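Local coordinates for protein aspartate aminotransferase (PDB 3NRA) that probably catalyses pyridoxal-phosphate-dependent transfer of the amino group of L-aspartate to 2-oxoglutarate, giving oxaloacetate and L-glutamate, at residues D100-I106 / R269-A273; Q112-F116 / Y136-L142; I201-A206 / L234-V240; T214-L220 / N244-G250. All blocks are in the same frame, centred on the assembly; numbering follows the deposited sequence.

Contact 1: residues D100-I106 / R269-A273; sequences DARDGLI and RAIIA
Arg-269, at the start of helix 269-282, lays its long side chain against the turn formed by Asp-100 to Gly-104. Its CB sits 3.9 Å from Asp-103 O, and CG comes closer, 3.5 Å from the same carbonyl oxygen. CD lies between two aspartates, 3.9 Å from Asp-103 CB and near the carboxylate of Asp-100. There the chain bends (chi3 -83°), which carries the guanidinium squarely across the Asp-100 side chain. NH1 of Arg-269 forms a weak salt-bridge hydrogen bond of 3.4 Å with Asp-100 OD2, the two flat groups being turned 48° apart, while NH2 pairs with Glu-243. Arg-269 was modelled in two conformers, and this account holds for one of them.

These residues lie at the edge of the large seven-stranded sheet of the aminotransferase fold. Strand 105-108 is an outermost strand, bonded through Gly-104 and Ile-106 to strand 263-267, from which the chain passes straight into the helix. One turn further along the helix, Ile-272 fills the angle between strand and helix: its CG2 is 3.6 Å from Asp-103 O, and its CD1 reaches 3.9 Å to CG2 of Ile-106, the two side chains running antiparallel alongside one another. A branched apolar residue suits this buried end, as the charged ones suit the more exposed side. Asp-100 OD1 accepts from Arg-102 N in an Asx turn, and glycine fits at position 104 because a CB would crowd Asp-100 CB. A water donates to both Asp-103 O and Arg-269 O, stitching turn to helix.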
# COMPACT_ATOMS: atom_id res chain seq x y z
N ASP B 100 -19.27 7.17 10.56
CA ASP B 100 -19.02 6.36 11.73
C ASP B 100 -17.50 6.13 11.88
O ASP B 100 -16.92 5.31 11.17
CB ASP B 100 -19.77 5.04 11.56
CG ASP B 100 -19.54 4.07 12.70
OD1 ASP B 100 -18.74 4.35 13.62
OD2 ASP B 100 -20.16 2.99 12.66
N ALA B 101 -16.86 6.84 12.82
CA ALA B 101 -15.40 6.70 13.07
C ALA B 101 -14.94 5.26 13.38
O ALA B 101 -13.84 4.85 12.96
CB ALA B 101 -14.97 7.61 14.23
N ARG B 102 -15.77 4.53 14.12
CA ARG B 102 -15.35 3.26 14.68
C ARG B 102 -15.41 2.14 13.64
O ARG B 102 -14.43 1.46 13.43
CB ARG B 102 -16.16 2.94 15.95
CG ARG B 102 -16.03 4.01 17.09
CD ARG B 102 -14.58 4.54 17.21
NE ARG B 102 -14.34 5.44 18.34
CZ ARG B 102 -14.18 5.07 19.61
NH1 ARG B 102 -14.36 3.80 20.00
NH2 ARG B 102 -13.87 6.00 20.53
N ASP B 103 -16.56 1.98 12.99
CA ASP B 103 -16.77 0.87 12.05
C ASP B 103 -17.00 1.28 10.59
O ASP B 103 -17.11 0.41 9.72
CB ASP B 103 -17.94 0.01 12.52
CG ASP B 103 -17.78 -0.47 13.96
OD1 ASP B 103 -16.64 -0.81 14.34
OD2 ASP B 103 -18.78 -0.51 14.70
N GLY B 104 -17.08 2.58 10.31
CA GLY B 104 -17.39 3.04 8.96
C GLY B 104 -16.35 3.95 8.33
O GLY B 104 -16.70 4.74 7.45
N LEU B 105 -15.10 3.88 8.79
CA LEU B 105 -14.04 4.82 8.36
C LEU B 105 -12.68 4.13 8.43
O LEU B 105 -12.30 3.65 9.47
CB LEU B 105 -14.03 6.07 9.22
CG LEU B 105 -12.94 7.12 8.90
CD1 LEU B 105 -12.99 7.61 7.39
CD2 LEU B 105 -13.06 8.29 9.84
N ILE B 106 -11.99 4.08 7.30
CA ILE B 106 -10.67 3.47 7.21
C ILE B 106 -9.72 4.51 6.65
O ILE B 106 -10.12 5.28 5.75
CB ILE B 106 -10.68 2.19 6.32
CG1 ILE B 106 -9.33 1.49 6.36
CG2 ILE B 106 -11.07 2.52 4.88
CD1 ILE B 106 -9.32 0.05 5.68
N ARG B 269 -20.53 -0.43 6.52
CA ARG B 269 -19.78 -1.12 7.54
C ARG B 269 -19.30 -2.52 7.08
O ARG B 269 -18.16 -2.88 7.36
CB ARG B 269 -20.55 -1.17 8.85
CG ARG B 269 -20.59 0.21 9.54
CD ARG B 269 -21.40 0.20 10.78
NE ARG B 269 -22.80 0.36 10.48
CZ ARG B 269 -23.39 1.54 10.31
NH1 ARG B 269 -22.69 2.66 10.41
NH2 ARG B 269 -24.69 1.59 10.03
N ALA B 270 -20.14 -3.27 6.35
CA ALA B 270 -19.75 -4.57 5.85
C ALA B 270 -18.55 -4.43 4.89
O ALA B 270 -17.60 -5.18 4.98
CB ALA B 270 -20.95 -5.28 5.15
N ILE B 271 -18.59 -3.45 4.00
CA ILE B 271 -17.54 -3.32 3.02
C ILE B 271 -16.24 -2.78 3.65
O ILE B 271 -15.15 -3.27 3.37
CB ILE B 271 -17.96 -2.44 1.82
CG1 ILE B 271 -19.16 -3.09 1.07
CG2 ILE B 271 -16.77 -2.25 0.88
CD1 ILE B 271 -19.82 -2.17 0.01
N ILE B 272 -16.38 -1.78 4.51
CA ILE B 272 -15.25 -1.22 5.25
C ILE B 272 -14.58 -2.30 6.12
O ILE B 272 -13.37 -2.39 6.15
CB ILE B 272 -15.70 -0.01 6.12
CG1 ILE B 272 -16.06 1.19 5.23
CG2 ILE B 272 -14.61 0.35 7.15
CD1 ILE B 272 -14.93 2.03 4.87
N ALA B 273 -15.37 -3.15 6.79
CA ALA B 273 -14.79 -4.26 7.58
C ALA B 273 -13.95 -5.23 6.69
O ALA B 273 -12.87 -5.64 7.07
CB ALA B 273 -15.92 -5.05 8.36
O HOH W 1 -16.98 -2.20 9.78

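Contact 2: residues Q112-F116 / Y136-L142; sequences QGALF and YFANRKL
The cofactor-phosphate end of helix 110-120 meets helix 137-145 here, Gln-112 and Leu-115 reaching across to Tyr-136 and Leu-142. Gln-112 N is bonded to phosphate oxygen OP3 of the modified lysine at position 253, the use of a helix N-terminus familiar from this aminotransferase fold. The short helix segments run 26° from parallel with axes 11.1 Å apart, too far for backbones to touch, so large side chains bridge the gap.

Gln-112 sets its CG anti to the backbone N and bends at chi2 (60°), which brings OE1 to the edge of the tyrosine ring, in its plane. Tyr-136 OH donates to Gln-112 OE1 over a short 2.5 Å, nearly along the C=O axis, with amide and ring planes only 18° apart. The other end of the amide is used as well: NE2 donates to Ile-281 O of the second subunit, so both polar atoms of this buried glutamine are satisfied and its rotation is fixed. Glutamine, with an acceptor and a donor on one flat group, suits this double task.

Beside this polar pair the contact turns apolar. Leu-115 CD2 lies 3.5 Å from Tyr-136 CE2, and the short methyl of Ala-138 lets the amide approach, Gln-112 NE2 lying 3.5 Å from Ala-138 CB. Leu-142 uses both branches: CD1 packs on Leu-115 CG, while CD2 comes to the edge of the Phe-116 ring, near its plane, 3.5 Å from Phe-116 CD1.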
# COMPACT_ATOMS: atom_id res chain seq x y z
N GLN B 112 -5.66 6.01 -3.75
CA GLN B 112 -5.40 4.77 -4.54
C GLN B 112 -5.52 3.54 -3.64
O GLN B 112 -6.13 2.55 -4.04
CB GLN B 112 -4.01 4.80 -5.21
CG GLN B 112 -3.77 3.65 -6.21
CD GLN B 112 -4.79 3.66 -7.36
OE1 GLN B 112 -5.04 4.70 -7.97
NE2 GLN B 112 -5.35 2.49 -7.67
N GLY B 113 -4.92 3.62 -2.44
CA GLY B 113 -5.03 2.54 -1.45
C GLY B 113 -6.48 2.17 -1.15
O GLY B 113 -6.83 0.99 -1.15
N ALA B 114 -7.31 3.19 -0.94
CA ALA B 114 -8.71 3.00 -0.70
C ALA B 114 -9.44 2.37 -1.89
O ALA B 114 -10.29 1.47 -1.71
CB ALA B 114 -9.36 4.32 -0.30
N LEU B 115 -9.10 2.83 -3.10
CA LEU B 115 -9.71 2.34 -4.32
C LEU B 115 -9.43 0.86 -4.53
O LEU B 115 -10.37 0.06 -4.80
CB LEU B 115 -9.22 3.14 -5.51
CG LEU B 115 -9.78 2.83 -6.88
CD1 LEU B 115 -11.30 3.00 -6.95
CD2 LEU B 115 -9.05 3.69 -7.97
N PHE B 116 -8.16 0.47 -4.42
CA PHE B 116 -7.81 -0.93 -4.51
C PHE B 116 -8.64 -1.79 -3.57
O PHE B 116 -9.15 -2.85 -3.97
CB PHE B 116 -6.34 -1.16 -4.16
CG PHE B 116 -5.92 -2.62 -4.25
CD1 PHE B 116 -5.80 -3.24 -5.45
CD2 PHE B 116 -5.71 -3.36 -3.12
CE1 PHE B 116 -5.45 -4.57 -5.54
CE2 PHE B 116 -5.35 -4.68 -3.20
CZ PHE B 116 -5.21 -5.28 -4.42
N TYR B 136 -10.95 7.34 -14.40
CA TYR B 136 -9.63 7.21 -13.81
C TYR B 136 -8.91 5.94 -14.31
O TYR B 136 -9.54 4.88 -14.48
CB TYR B 136 -9.80 7.17 -12.28
CG TYR B 136 -8.55 7.08 -11.49
CD1 TYR B 136 -7.67 8.16 -11.40
CD2 TYR B 136 -8.28 5.96 -10.71
CE1 TYR B 136 -6.53 8.10 -10.63
CE2 TYR B 136 -7.15 5.89 -9.95
CZ TYR B 136 -6.27 6.99 -9.90
OH TYR B 136 -5.14 6.94 -9.13
N PHE B 137 -7.60 6.07 -14.56
CA PHE B 137 -6.78 5.01 -15.22
C PHE B 137 -6.88 3.66 -14.51
O PHE B 137 -6.89 2.60 -15.16
CB PHE B 137 -5.28 5.46 -15.36
CG PHE B 137 -4.40 5.06 -14.18
CD1 PHE B 137 -4.41 5.79 -13.01
CD2 PHE B 137 -3.61 3.90 -14.24
CE1 PHE B 137 -3.66 5.36 -11.88
CE2 PHE B 137 -2.85 3.50 -13.14
CZ PHE B 137 -2.89 4.24 -11.96
N ALA B 138 -6.98 3.68 -13.19
CA ALA B 138 -6.97 2.43 -12.39
C ALA B 138 -8.31 1.64 -12.45
O ALA B 138 -8.32 0.47 -12.16
CB ALA B 138 -6.58 2.73 -10.92
N ASN B 139 -9.40 2.29 -12.83
CA ASN B 139 -10.75 1.72 -12.65
C ASN B 139 -10.96 0.43 -13.46
O ASN B 139 -11.26 -0.61 -12.89
CB ASN B 139 -11.84 2.77 -12.98
CG ASN B 139 -11.90 3.91 -11.94
OD1 ASN B 139 -11.07 3.97 -11.06
ND2 ASN B 139 -12.91 4.79 -12.05
N ARG B 140 -10.75 0.51 -14.77
CA ARG B 140 -10.77 -0.68 -15.63
C ARG B 140 -9.78 -1.76 -15.18
O ARG B 140 -10.13 -2.97 -15.13
CB ARG B 140 -10.46 -0.29 -17.08
CG ARG B 140 -10.63 -1.47 -18.07
CD ARG B 140 -10.38 -1.10 -19.50
NE ARG B 140 -10.85 -2.18 -20.37
CZ ARG B 140 -10.77 -2.19 -21.71
NH1 ARG B 140 -10.22 -1.18 -22.39
NH2 ARG B 140 -11.28 -3.23 -22.38
N LYS B 141 -8.55 -1.33 -14.87
CA LYS B 141 -7.48 -2.28 -14.55
C LYS B 141 -7.78 -3.03 -13.26
O LYS B 141 -7.42 -4.19 -13.11
CB LYS B 141 -6.12 -1.55 -14.42
CG LYS B 141 -5.56 -1.02 -15.70
CD LYS B 141 -4.22 -0.33 -15.47
CE LYS B 141 -3.55 0.07 -16.80
N LEU B 142 -8.40 -2.34 -12.30
CA LEU B 142 -8.81 -2.97 -11.06
C LEU B 142 -9.89 -4.02 -11.27
O LEU B 142 -9.76 -5.16 -10.77
CB LEU B 142 -9.29 -1.93 -10.08
CG LEU B 142 -8.16 -1.19 -9.37
CD1 LEU B 142 -8.71 -0.01 -8.66
CD2 LEU B 142 -7.43 -2.14 -8.40

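Contact 3: residues I201-A206 / L234-V240; sequences IGQIAA and LRAEAAV
Leu-234 holds its CG anti to the backbone N (chi1 -172°), which sends its branched end against Ile-201, Ile-204 and Ala-205, while Glu-237, bent at chi2 (-66°), folds its chain back over Ile-201 and Gly-202. CD1 of Leu-234 (in one of two modelled conformers) lies 3.3 Å from Ile-201 O and 3.6 Å from Ala-205 CB, against the turn whose Ile-201 O already accepts from Ala-205 N. Ile-204 adds its CG2, 3.8 Å from that same Leu-234 CD1.

The contact joins helix 198-211, which packs on the large central sheet, to the long connection between strands 214-218 and 245-249. Past a 3-10 turn at 234-236 the chain makes a type I turn from Glu-237 to Val-240, setting Ala-239 and Val-240 against Ala-205 and Ala-206. Alanine suits the helix side because its lone methyl allows close approach: Ala-205 CB is 3.5 Å from Glu-237 CB and 3.8 Å from Val-240 CB.

Glu-237 lies across Ile-201, with CG 3.7 Å from Ile-201 CG2 and OE1 beside Gly-202 CA. An alanine here would keep the touch on Ala-205 but would probably open a gap beside Ile-201 CG2 and Gly-202 CA.

No hydrogen bond joins the two segments, so they are held by the fit of methyl groups and of the aliphatic part of the glutamate; the carboxylate of this partly exposed residue meets only carbon across the contact.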
# COMPACT_ATOMS: atom_id res chain seq x y z
N ILE B 201 -26.75 12.65 -9.88
CA ILE B 201 -26.43 11.95 -8.65
C ILE B 201 -27.69 11.33 -8.04
O ILE B 201 -27.64 10.24 -7.48
CB ILE B 201 -25.73 12.91 -7.66
CG1 ILE B 201 -24.32 13.28 -8.20
CG2 ILE B 201 -25.67 12.33 -6.23
CD1 ILE B 201 -23.29 12.13 -8.22
N GLY B 202 -28.82 12.02 -8.20
CA GLY B 202 -30.11 11.51 -7.74
C GLY B 202 -30.52 10.24 -8.48
O GLY B 202 -30.95 9.27 -7.86
N GLN B 203 -30.30 10.24 -9.78
CA GLN B 203 -30.64 9.09 -10.60
C GLN B 203 -29.67 7.94 -10.38
O GLN B 203 -30.08 6.80 -10.38
CB GLN B 203 -30.73 9.46 -12.10
CG GLN B 203 -31.27 8.29 -13.05
CD GLN B 203 -32.75 7.93 -12.80
OE1 GLN B 203 -33.38 8.42 -11.86
NE2 GLN B 203 -33.29 7.07 -13.66
N ILE B 204 -28.39 8.26 -10.15
CA ILE B 204 -27.41 7.22 -9.82
C ILE B 204 -27.81 6.58 -8.51
O ILE B 204 -27.81 5.37 -8.39
CB ILE B 204 -25.96 7.78 -9.70
CG1 ILE B 204 -25.35 8.02 -11.10
CG2 ILE B 204 -25.07 6.79 -8.91
CD1 ILE B 204 -24.10 8.88 -11.09
N ALA B 205 -28.17 7.39 -7.52
CA ALA B 205 -28.62 6.88 -6.25
C ALA B 205 -29.86 6.00 -6.40
O ALA B 205 -29.92 4.92 -5.81
CB ALA B 205 -28.90 8.04 -5.26
N ALA B 206 -30.85 6.47 -7.17
CA ALA B 206 -32.11 5.73 -7.36
C ALA B 206 -31.89 4.42 -8.11
O ALA B 206 -32.45 3.38 -7.74
CB ALA B 206 -33.17 6.62 -8.10
N LEU B 234 -23.26 11.74 -3.46
CA LEU B 234 -24.11 10.53 -3.60
C LEU B 234 -24.52 9.96 -2.25
O LEU B 234 -25.65 9.57 -2.08
CB LEU B 234 -23.37 9.44 -4.40
CG LEU B 234 -24.23 8.21 -4.76
CD1 LEU B 234 -25.38 8.63 -5.64
CD2 LEU B 234 -23.38 7.13 -5.45
N ARG B 235 -23.59 9.93 -1.30
CA ARG B 235 -23.82 9.29 0.02
C ARG B 235 -24.86 9.97 0.90
O ARG B 235 -25.31 9.38 1.87
CB ARG B 235 -22.49 9.18 0.82
CG ARG B 235 -22.01 10.49 1.46
CD ARG B 235 -20.60 10.29 2.07
NE ARG B 235 -20.63 9.23 3.06
CZ ARG B 235 -20.95 9.37 4.34
NH1 ARG B 235 -21.13 10.58 4.89
NH2 ARG B 235 -21.06 8.28 5.11
N ALA B 236 -25.18 11.22 0.58
CA ALA B 236 -26.23 11.97 1.25
C ALA B 236 -27.59 11.89 0.56
O ALA B 236 -28.57 12.39 1.09
CB ALA B 236 -25.80 13.46 1.42
N GLU B 237 -27.67 11.26 -0.62
CA GLU B 237 -29.00 11.11 -1.33
C GLU B 237 -30.03 10.29 -0.53
O GLU B 237 -29.73 9.22 -0.06
CB GLU B 237 -28.82 10.47 -2.70
CG GLU B 237 -28.18 11.35 -3.71
CD GLU B 237 -29.03 12.55 -4.09
OE1 GLU B 237 -30.29 12.43 -4.18
OE2 GLU B 237 -28.45 13.64 -4.27
N ALA B 238 -31.24 10.82 -0.38
CA ALA B 238 -32.33 10.10 0.34
C ALA B 238 -32.67 8.70 -0.29
O ALA B 238 -33.05 7.76 0.43
CB ALA B 238 -33.60 10.99 0.41
N ALA B 239 -32.49 8.59 -1.62
CA ALA B 239 -32.81 7.35 -2.36
C ALA B 239 -31.84 6.21 -2.09
O ALA B 239 -32.18 5.04 -2.28
CB ALA B 239 -32.86 7.65 -3.87
N VAL B 240 -30.62 6.54 -1.70
CA VAL B 240 -29.58 5.54 -1.61
C VAL B 240 -29.50 5.02 -0.20
O VAL B 240 -29.74 5.75 0.75
CB VAL B 240 -28.18 6.08 -2.09
CG1 VAL B 240 -27.49 6.88 -1.00
CG2 VAL B 240 -27.31 4.92 -2.59

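Contact 4: residues T214-L220 / N244-G250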
# COMPACT_ATOMS: atom_id res chain seq x y z
N THR B 214 -23.90 -1.74 -5.20
CA THR B 214 -22.97 -0.98 -4.40
C THR B 214 -22.32 0.08 -5.30
O THR B 214 -22.01 -0.19 -6.46
CB THR B 214 -21.85 -1.95 -3.79
OG1 THR B 214 -22.43 -2.79 -2.80
CG2 THR B 214 -20.72 -1.20 -3.20
N VAL B 215 -22.13 1.28 -4.77
CA VAL B 215 -21.48 2.34 -5.49
C VAL B 215 -20.24 2.76 -4.72
O VAL B 215 -20.31 2.97 -3.50
CB VAL B 215 -22.43 3.59 -5.65
CG1 VAL B 215 -21.70 4.72 -6.29
CG2 VAL B 215 -23.71 3.24 -6.44
N ILE B 216 -19.12 2.86 -5.42
CA ILE B 216 -17.87 3.45 -4.91
C ILE B 216 -17.74 4.81 -5.55
O ILE B 216 -17.57 4.90 -6.76
CB ILE B 216 -16.65 2.58 -5.30
CG1 ILE B 216 -16.83 1.12 -4.81
CG2 ILE B 216 -15.33 3.20 -4.77
CD1 ILE B 216 -15.92 0.09 -5.56
N ALA B 217 -17.92 5.88 -4.78
CA ALA B 217 -17.83 7.24 -5.31
C ALA B 217 -16.45 7.83 -4.96
O ALA B 217 -16.12 8.02 -3.79
CB ALA B 217 -18.92 8.10 -4.74
N ASP B 218 -15.63 8.05 -6.00
CA ASP B 218 -14.27 8.54 -5.83
C ASP B 218 -14.29 10.09 -5.94
O ASP B 218 -14.28 10.67 -7.04
CB ASP B 218 -13.34 7.89 -6.88
CG ASP B 218 -11.87 8.24 -6.68
OD1 ASP B 218 -11.57 9.20 -5.95
OD2 ASP B 218 -11.00 7.56 -7.29
N GLN B 219 -14.29 10.74 -4.77
CA GLN B 219 -14.45 12.18 -4.66
C GLN B 219 -13.15 12.84 -4.31
O GLN B 219 -13.13 13.91 -3.65
CB GLN B 219 -15.53 12.49 -3.63
CG GLN B 219 -16.86 11.70 -3.84
CD GLN B 219 -18.03 12.26 -3.00
OE1 GLN B 219 -19.20 11.97 -3.27
NE2 GLN B 219 -17.71 13.09 -2.00
N LEU B 220 -12.06 12.25 -4.79
CA LEU B 220 -10.69 12.69 -4.47
C LEU B 220 -10.50 14.18 -4.58
O LEU B 220 -9.87 14.80 -3.70
CB LEU B 220 -9.70 12.00 -5.40
CG LEU B 220 -8.19 12.27 -5.21
CD1 LEU B 220 -7.75 13.57 -5.94
CD2 LEU B 220 -7.78 12.27 -3.72
N ASN B 244 -24.76 0.73 1.22
CA ASN B 244 -24.27 0.26 -0.06
C ASN B 244 -23.46 1.31 -0.80
O ASN B 244 -23.34 1.25 -2.01
CB ASN B 244 -25.44 -0.21 -0.95
CG ASN B 244 -26.27 -1.31 -0.31
OD1 ASN B 244 -27.48 -1.15 -0.09
ND2 ASN B 244 -25.63 -2.44 -0.01
N VAL B 245 -22.90 2.28 -0.07
CA VAL B 245 -22.06 3.27 -0.65
C VAL B 245 -20.74 3.33 0.11
O VAL B 245 -20.72 3.32 1.35
CB VAL B 245 -22.73 4.66 -0.65
CG1 VAL B 245 -21.80 5.70 -1.30
CG2 VAL B 245 -24.11 4.61 -1.37
N VAL B 246 -19.65 3.36 -0.63
CA VAL B 246 -18.35 3.68 -0.10
C VAL B 246 -17.85 4.91 -0.85
O VAL B 246 -17.88 4.94 -2.06
CB VAL B 246 -17.39 2.51 -0.26
CG1 VAL B 246 -15.97 2.89 0.18
CG2 VAL B 246 -17.90 1.31 0.54
N THR B 247 -17.47 5.94 -0.11
CA THR B 247 -16.91 7.14 -0.68
C THR B 247 -15.46 7.17 -0.31
O THR B 247 -15.10 6.86 0.83
CB THR B 247 -17.59 8.38 -0.12
OG1 THR B 247 -19.00 8.29 -0.34
CG2 THR B 247 -17.07 9.67 -0.81
N ILE B 248 -14.61 7.51 -1.27
CA ILE B 248 -13.19 7.61 -1.02
C ILE B 248 -12.70 8.98 -1.42
O ILE B 248 -13.18 9.56 -2.35
CB ILE B 248 -12.38 6.47 -1.72
CG1 ILE B 248 -12.31 6.64 -3.22
CG2 ILE B 248 -12.99 5.06 -1.39
CD1 ILE B 248 -11.52 5.45 -3.93
N MSE B 249 -11.78 9.51 -0.63
CA MSE B 249 -11.13 10.75 -0.93
C MSE B 249 -9.97 10.92 0.04
O MSE B 249 -9.76 10.11 0.93
CB MSE B 249 -12.10 11.95 -0.82
CG MSE B 249 -12.77 12.10 0.54
SE MSE B 249 -14.02 13.53 0.54
CE MSE B 249 -12.78 14.99 0.22
N GLY B 250 -9.18 11.97 -0.17
CA GLY B 250 -8.05 12.25 0.68
C GLY B 250 -7.37 13.57 0.33
O GLY B 250 -7.83 14.30 -0.53
O HOH W 2 -20.76 10.42 -1.65
O HOH W 3 -7.05 15.67 -2.89
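One face of the Gln-219 amide lies against the Thr-247 methyl, CG2 being 3.5 Å from Gln-219 CD, and on that same side a water donates to Gln-219 OE1 and also bonds to Thr-247 OG1. The amide's NE2 goes to His-233. The carboxylate of Asp-218 is likewise covered on one face, by Ile-248: CG1 stands 3.8 Å from Asp-218 CG and CD1 lies 3.9 Å from it. Ile-248 gets there by placing CG1 between its backbone N and carbonyl carbon (chi1 72°), the crowded position. Asp-218 OD1 takes a weak bond from Leu-220 N, and OD2 is hydrogen-bonded to the pyridine N1 of the modified lysine at position 253.

An aspartate so placed at the end of a strand is a hallmark of the fold type I aminotransferases, whose central sheet is mostly parallel. Here strands 214-218 and 245-249 run side by side, 14° from exactly parallel. With an alanine in place of Asp-218, pyridine N1 would probably lose its hydrogen-bond partner and Leu-220 N its weak one.

Five backbone bonds join the strands, among them Val-215 N to Asn-244 O at 3.0 Å and Gln-219 N to Ile-248 O at 2.9 Å. The beta-branched Val-215, Val-245 and Thr-247, suited to strands, line one face with the small Ala-217; Ile-216, Val-246 and Ile-248 share the other with Asp-218, helix 110-120 packing over Asp-218 and Ile-248. Past the strand ends a second water donates to Leu-220 O (3.1 Å) and to Gly-250 O (2.8 Å).

Overall arrangement
From the N terminus, contact 1 opens first, at 100-106, and closes last, at 269-273, so the other three nest within its loop. Contact 2 opens with the next helix after strand 105-108 and closes by residue 142, in series with what follows. Contacts 3 and 4 cross: helix 198-211 opens contact 3, strand 214-218 opens contact 4, then 234-240 closes the former and 244-250 the latter. Strand pairing in contact 4 lies between the others: Ile-248 meets Leu-115 of contact 2, Val-215 and Val-245 meet Leu-234 and Val-240 of contact 3, and Thr-214 and Val-246 meet Ile-271 of contact 1. Helices and loops are thereby tied to both faces of one sheet.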